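Long-range contact in acetylornithine aminotransferase (Aquifex aeolicus, PDB 2EH6), which catalyses the pyridoxal-phosphate-dependent transfer of an amino group from N(2)-acetyl-L-ornithine to 2-oxoglutarate in arginine biosynthesis: residues A[319-333]-A[345-359]. Numbering follows the deposited sequence.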
loop_
_atom_site.group_PDB
_atom_site.type_symbol
_atom_site.label_atom_id
_atom_site.label_comp_id
_atom_site.label_asym_id
_atom_site.label_seq_id
_atom_site.Cartn_x
_atom_site.Cartn_y
_atom_site.Cartn_z
ATOM N N LEU A 319 5.722 17.830 -18.096
ATOM C CA LEU A 319 4.289 17.948 -17.861
ATOM C C LEU A 319 3.956 17.997 -16.372
ATOM O O LEU A 319 2.867 17.599 -15.943
ATOM C CB LEU A 319 3.518 16.814 -18.557
ATOM C CG LEU A 319 3.436 16.950 -20.085
ATOM C CD1 LEU A 319 2.666 15.786 -20.687
ATOM C CD2 LEU A 319 2.759 18.269 -20.437
ATOM N N MET A 320 4.922 18.461 -15.585
ATOM C CA MET A 320 4.720 18.653 -14.159
ATOM C C MET A 320 4.923 20.153 -14.018
ATOM O O MET A 320 6.035 20.626 -13.766
ATOM C CB MET A 320 5.753 17.917 -13.310
ATOM C CG MET A 320 5.435 18.039 -11.821
ATOM S SD MET A 320 6.627 17.298 -10.704
ATOM C CE MET A 320 6.355 15.622 -11.022
ATOM N N LEU A 321 3.844 20.903 -14.197
ATOM C CA LEU A 321 3.934 22.351 -14.143
ATOM C C LEU A 321 3.059 22.982 -13.078
ATOM O O LEU A 321 2.071 22.399 -12.639
ATOM C CB LEU A 321 3.574 22.928 -15.518
ATOM C CG LEU A 321 4.449 22.445 -16.678
ATOM C CD1 LEU A 321 3.828 22.849 -18.006
ATOM C CD2 LEU A 321 5.846 23.027 -16.538
ATOM N N GLY A 322 3.435 24.189 -12.674
ATOM C CA GLY A 322 2.673 24.902 -11.674
ATOM C C GLY A 322 2.634 26.384 -11.981
ATOM O O GLY A 322 3.539 26.925 -12.615
ATOM N N LEU A 323 1.565 27.038 -11.542
ATOM C CA LEU A 323 1.400 28.469 -11.742
ATOM C C LEU A 323 1.151 29.056 -10.362
ATOM O O LEU A 323 0.090 28.847 -9.770
ATOM C CB LEU A 323 0.210 28.752 -12.667
ATOM C CG LEU A 323 -0.134 30.217 -12.959
ATOM C CD1 LEU A 323 1.059 30.930 -13.583
ATOM C CD2 LEU A 323 -1.332 30.269 -13.893
ATOM N N GLU A 324 2.144 29.767 -9.842
ATOM C CA GLU A 324 2.032 30.378 -8.528
ATOM C C GLU A 324 1.272 31.695 -8.638
ATOM O O GLU A 324 1.764 32.661 -9.220
ATOM C CB GLU A 324 3.426 30.622 -7.948
ATOM C CG GLU A 324 3.419 31.104 -6.512
ATOM C CD GLU A 324 4.817 31.279 -5.961
ATOM O OE1 GLU A 324 5.615 30.321 -6.051
ATOM O OE2 GLU A 324 5.116 32.371 -5.432
ATOM N N LEU A 325 0.069 31.726 -8.075
ATOM C CA LEU A 325 -0.761 32.915 -8.123
ATOM C C LEU A 325 -0.477 33.859 -6.965
ATOM O O LEU A 325 0.238 33.517 -6.024
ATOM C CB LEU A 325 -2.239 32.524 -8.118
ATOM C CG LEU A 325 -2.671 31.544 -9.212
ATOM C CD1 LEU A 325 -4.142 31.211 -9.040
ATOM C CD2 LEU A 325 -2.408 32.147 -10.583
ATOM N N GLU A 326 -1.050 35.052 -7.046
ATOM C CA GLU A 326 -0.873 36.066 -6.019
ATOM C C GLU A 326 -1.698 35.718 -4.785
ATOM O O GLU A 326 -1.307 36.023 -3.657
ATOM C CB GLU A 326 -1.299 37.427 -6.571
ATOM C CG GLU A 326 -1.021 38.598 -5.650
ATOM C CD GLU A 326 -1.374 39.930 -6.291
ATOM O OE1 GLU A 326 -0.787 40.256 -7.348
ATOM O OE2 GLU A 326 -2.237 40.649 -5.739
ATOM N N ARG A 327 -2.839 35.071 -5.002
ATOM C CA ARG A 327 -3.710 34.688 -3.896
ATOM C C ARG A 327 -4.072 33.206 -3.953
ATOM O O ARG A 327 -3.641 32.487 -4.855
ATOM C CB ARG A 327 -4.985 35.537 -3.918
ATOM C CG ARG A 327 -5.952 35.199 -5.044
ATOM C CD ARG A 327 -7.080 36.219 -5.128
ATOM N NE ARG A 327 -8.216 35.721 -5.901
ATOM C CZ ARG A 327 -9.046 34.769 -5.480
ATOM N NH1 ARG A 327 -8.869 34.211 -4.289
ATOM N NH2 ARG A 327 -10.053 34.373 -6.251
ATOM N N GLU A 328 -4.866 32.760 -2.984
ATOM C CA GLU A 328 -5.287 31.366 -2.910
ATOM C C GLU A 328 -5.908 30.877 -4.216
ATOM O O GLU A 328 -6.688 31.592 -4.847
ATOM C CB GLU A 328 -6.277 31.194 -1.756
ATOM C CG GLU A 328 -5.643 31.373 -0.387
ATOM C CD GLU A 328 -6.668 31.510 0.720
ATOM O OE1 GLU A 328 -7.616 30.695 0.766
ATOM O OE2 GLU A 328 -6.521 32.431 1.553
ATOM N N CYS A 329 -5.554 29.660 -4.626
ATOM C CA CYS A 329 -6.083 29.095 -5.862
ATOM C C CYS A 329 -7.315 28.223 -5.654
ATOM O O CYS A 329 -7.789 27.568 -6.579
ATOM C CB CYS A 329 -5.001 28.296 -6.610
ATOM S SG CYS A 329 -3.881 27.187 -5.678
ATOM N N LYS A 330 -7.833 28.232 -4.433
ATOM C CA LYS A 330 -9.013 27.456 -4.077
ATOM C C LYS A 330 -10.198 27.686 -5.020
ATOM O O LYS A 330 -10.775 26.735 -5.550
ATOM C CB LYS A 330 -9.425 27.793 -2.637
ATOM C CG LYS A 330 -10.745 27.190 -2.183
ATOM C CD LYS A 330 -11.132 27.695 -0.795
ATOM C CE LYS A 330 -12.503 27.178 -0.374
ATOM N NZ LYS A 330 -12.940 27.728 0.948
ATOM N N ASP A 331 -10.554 28.950 -5.233
ATOM C CA ASP A 331 -11.692 29.296 -6.082
ATOM C C ASP A 331 -11.538 28.963 -7.563
ATOM O O ASP A 331 -12.504 28.577 -8.222
ATOM C CB ASP A 331 -12.018 30.786 -5.937
ATOM C CG ASP A 331 -12.175 31.210 -4.486
ATOM O OD1 ASP A 331 -12.776 30.446 -3.698
ATOM O OD2 ASP A 331 -11.705 32.316 -4.139
ATOM N N TYR A 332 -10.329 29.117 -8.089
ATOM C CA TYR A 332 -10.088 28.837 -9.498
ATOM C C TYR A 332 -10.316 27.373 -9.848
ATOM O O TYR A 332 -10.712 27.052 -10.968
ATOM C CB TYR A 332 -8.676 29.281 -9.867
ATOM C CG TYR A 332 -8.485 30.760 -9.629
ATOM C CD1 TYR A 332 -9.146 31.700 -10.422
ATOM C CD2 TYR A 332 -7.706 31.221 -8.570
ATOM C CE1 TYR A 332 -9.039 33.063 -10.164
ATOM C CE2 TYR A 332 -7.596 32.583 -8.299
ATOM C CZ TYR A 332 -8.265 33.496 -9.100
ATOM O OH TYR A 332 -8.173 34.841 -8.827
ATOM N N VAL A 333 -10.076 26.485 -8.889
ATOM C CA VAL A 333 -10.291 25.064 -9.120
ATOM C C VAL A 333 -11.776 24.852 -9.406
ATOM O O VAL A 333 -12.141 24.143 -10.341
ATOM C CB VAL A 333 -9.882 24.221 -7.893
ATOM C CG1 VAL A 333 -10.201 22.749 -8.137
ATOM C CG2 VAL A 333 -8.389 24.398 -7.618
ATOM N N CYS A 345 -5.040 22.658 -6.880
ATOM C CA CYS A 345 -4.480 23.759 -6.109
ATOM C C CYS A 345 -3.707 23.176 -4.938
ATOM O O CYS A 345 -4.252 22.409 -4.145
ATOM C CB CYS A 345 -5.597 24.668 -5.592
ATOM S SG CYS A 345 -5.063 26.033 -4.499
ATOM N N THR A 346 -2.436 23.542 -4.832
ATOM C CA THR A 346 -1.605 23.036 -3.755
ATOM C C THR A 346 -0.751 24.163 -3.175
ATOM O O THR A 346 -0.620 25.228 -3.783
ATOM C CB THR A 346 -0.707 21.879 -4.267
ATOM O OG1 THR A 346 -0.185 21.148 -3.153
ATOM C CG2 THR A 346 0.441 22.418 -5.113
ATOM N N ALA A 347 -0.183 23.930 -1.995
ATOM C CA ALA A 347 0.645 24.932 -1.332
ATOM C C ALA A 347 -0.134 26.241 -1.230
ATOM O O ALA A 347 0.440 27.327 -1.260
ATOM C CB ALA A 347 1.945 25.145 -2.103
ATOM N N GLY A 348 -1.453 26.114 -1.131
ATOM C CA GLY A 348 -2.320 27.269 -1.001
ATOM C C GLY A 348 -2.494 28.169 -2.211
ATOM O O GLY A 348 -3.618 28.538 -2.542
ATOM N N LYS A 349 -1.399 28.523 -2.878
ATOM C CA LYS A 349 -1.485 29.427 -4.020
ATOM C C LYS A 349 -0.927 28.897 -5.336
ATOM O O LYS A 349 -0.873 29.627 -6.321
ATOM C CB LYS A 349 -0.777 30.741 -3.679
ATOM C CG LYS A 349 -1.293 31.424 -2.424
ATOM C CD LYS A 349 -0.446 32.641 -2.074
ATOM C CE LYS A 349 -0.893 33.269 -0.763
ATOM N NZ LYS A 349 0.048 34.333 -0.317
ATOM N N VAL A 350 -0.520 27.636 -5.365
ATOM C CA VAL A 350 0.042 27.077 -6.583
ATOM C C VAL A 350 -0.900 26.144 -7.323
ATOM O O VAL A 350 -1.296 25.102 -6.799
ATOM C CB VAL A 350 1.352 26.299 -6.295
ATOM C CG1 VAL A 350 1.931 25.746 -7.593
ATOM C CG2 VAL A 350 2.365 27.217 -5.618
ATOM N N LEU A 351 -1.275 26.532 -8.537
ATOM C CA LEU A 351 -2.119 25.680 -9.358
ATOM C C LEU A 351 -1.149 24.667 -9.944
ATOM O O LEU A 351 -0.136 25.043 -10.535
ATOM C CB LEU A 351 -2.783 26.478 -10.483
ATOM C CG LEU A 351 -4.022 27.287 -10.097
ATOM C CD1 LEU A 351 -4.491 28.091 -11.296
ATOM C CD2 LEU A 351 -5.124 26.348 -9.622
ATOM N N ARG A 352 -1.443 23.387 -9.755
ATOM C CA ARG A 352 -0.584 22.326 -10.260
ATOM C C ARG A 352 -1.278 21.635 -11.426
ATOM O O ARG A 352 -2.471 21.342 -11.356
ATOM C CB ARG A 352 -0.282 21.323 -9.137
ATOM C CG ARG A 352 0.484 20.091 -9.583
ATOM C CD ARG A 352 0.885 19.207 -8.406
ATOM N NE ARG A 352 -0.215 18.970 -7.473
ATOM C CZ ARG A 352 -0.196 18.044 -6.518
ATOM N NH1 ARG A 352 0.866 17.258 -6.372
ATOM N NH2 ARG A 352 -1.232 17.911 -5.699
ATOM N N PHE A 353 -0.531 21.394 -12.500
ATOM C CA PHE A 353 -1.071 20.740 -13.690
ATOM C C PHE A 353 -0.343 19.424 -13.915
ATOM O O PHE A 353 0.881 19.399 -14.021
ATOM C CB PHE A 353 -0.895 21.645 -14.914
ATOM C CG PHE A 353 -1.364 23.057 -14.695
ATOM C CD1 PHE A 353 -2.724 23.351 -14.613
ATOM C CD2 PHE A 353 -0.443 24.089 -14.541
ATOM C CE1 PHE A 353 -3.162 24.652 -14.377
ATOM C CE2 PHE A 353 -0.868 25.398 -14.303
ATOM C CZ PHE A 353 -2.233 25.681 -14.221
ATOM N N LEU A 354 -1.100 18.332 -13.977
ATOM C CA LEU A 354 -0.540 17.001 -14.180
ATOM C C LEU A 354 -1.378 16.240 -15.195
ATOM O O LEU A 354 -1.949 15.199 -14.890
ATOM C CB LEU A 354 -0.524 16.229 -12.856
ATOM C CG LEU A 354 0.393 16.762 -11.757
ATOM C CD1 LEU A 354 0.084 16.050 -10.440
ATOM C CD2 LEU A 354 1.848 16.553 -12.168
ATOM N N PRO A 355 -1.469 16.757 -16.427
ATOM C CA PRO A 355 -2.266 16.069 -17.445
ATOM C C PRO A 355 -1.675 14.709 -17.812
ATOM O O PRO A 355 -0.513 14.425 -17.509
ATOM C CB PRO A 355 -2.231 17.047 -18.613
ATOM C CG PRO A 355 -0.868 17.665 -18.475
ATOM C CD PRO A 355 -0.812 17.949 -16.989
ATOM N N PRO A 356 -2.472 13.848 -18.458
ATOM C CA PRO A 356 -1.967 12.528 -18.852
ATOM C C PRO A 356 -0.803 12.777 -19.799
ATOM O O PRO A 356 -0.768 13.804 -20.475
ATOM C CB PRO A 356 -3.170 11.897 -19.548
ATOM C CG PRO A 356 -4.332 12.529 -18.828
ATOM C CD PRO A 356 -3.907 13.973 -18.765
ATOM N N LEU A 357 0.146 11.851 -19.864
ATOM C CA LEU A 357 1.301 12.067 -20.719
ATOM C C LEU A 357 0.988 11.984 -22.216
ATOM O O LEU A 357 1.832 12.317 -23.047
ATOM C CB LEU A 357 2.430 11.105 -20.328
ATOM C CG LEU A 357 2.831 11.186 -18.843
ATOM C CD1 LEU A 357 4.052 10.307 -18.591
ATOM C CD2 LEU A 357 3.138 12.643 -18.451
ATOM N N ILE A 358 -0.226 11.557 -22.555
ATOM C CA ILE A 358 -0.640 11.466 -23.956
ATOM C C ILE A 358 -1.290 12.770 -24.418
ATOM O O ILE A 358 -1.764 12.873 -25.550
ATOM C CB ILE A 358 -1.664 10.332 -24.174
ATOM C CG1 ILE A 358 -2.890 10.571 -23.293
ATOM C CG2 ILE A 358 -1.023 8.986 -23.884
ATOM C CD1 ILE A 358 -4.063 9.657 -23.594
ATOM N N ILE A 359 -1.320 13.763 -23.538
ATOM C CA ILE A 359 -1.931 15.047 -23.860
ATOM C C ILE A 359 -1.304 15.667 -25.122
ATOM O O ILE A 359 -0.105 15.534 -25.362
ATOM C CB ILE A 359 -1.790 16.020 -22.665
ATOM C CG1 ILE A 359 -2.785 17.168 -22.803
ATOM C CG2 ILE A 359 -0.361 16.528 -22.565
ATOM C CD1 ILE A 359 -4.208 16.790 -22.440
#
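L323 N donates to L351 O at 2.8 Å, and L351 N donates back to L323 O (3.0 Å). The next hydrogen-bonded pair is less even: F353 N reaches L321 O at 2.8 Å and nearly straight (171°), while the bond from L321 N to F353 O is weak. L325 N also donates to K349 O. Between the L321-F353 and L323-L351 pairs, G322 and R352 form a non-hydrogen-bonded pair, and G322 CA lies 3.0 Å from L351 O in a CA-H...O contact.

Strands 320-324 and 350-353 are thus antiparallel neighbours in the mixed sheet built from both chain ends, part of the small domain of this fold-type I aminotransferase. L319 O lies near F353 O, another acceptor, and takes its hydrogen bond from R220 NH1. R352 NH2 bonds N344 OD1, and its NH1 bonds Q215 OE1 weakly, close to the cofactor.

On the opposite sheet face, L323 CB meets the edge of the F353 ring at CE2 (3.9 Å). The ring also meets that of F302 on helix 275-308. With an alanine in place of F353, L323 CB and the F302 ring would probably lose their partner, leaving a gap.

Past the strands, C329 N donates to G348 O. The C329-C345 disulfide joins the lead-in to helix 330-338 to strand 341-346. C329 SG sits between its backbone N and carbonyl carbon (chi1 43°), directed at C345, while C329 CB packs on L351 CD2 (3.6 Å).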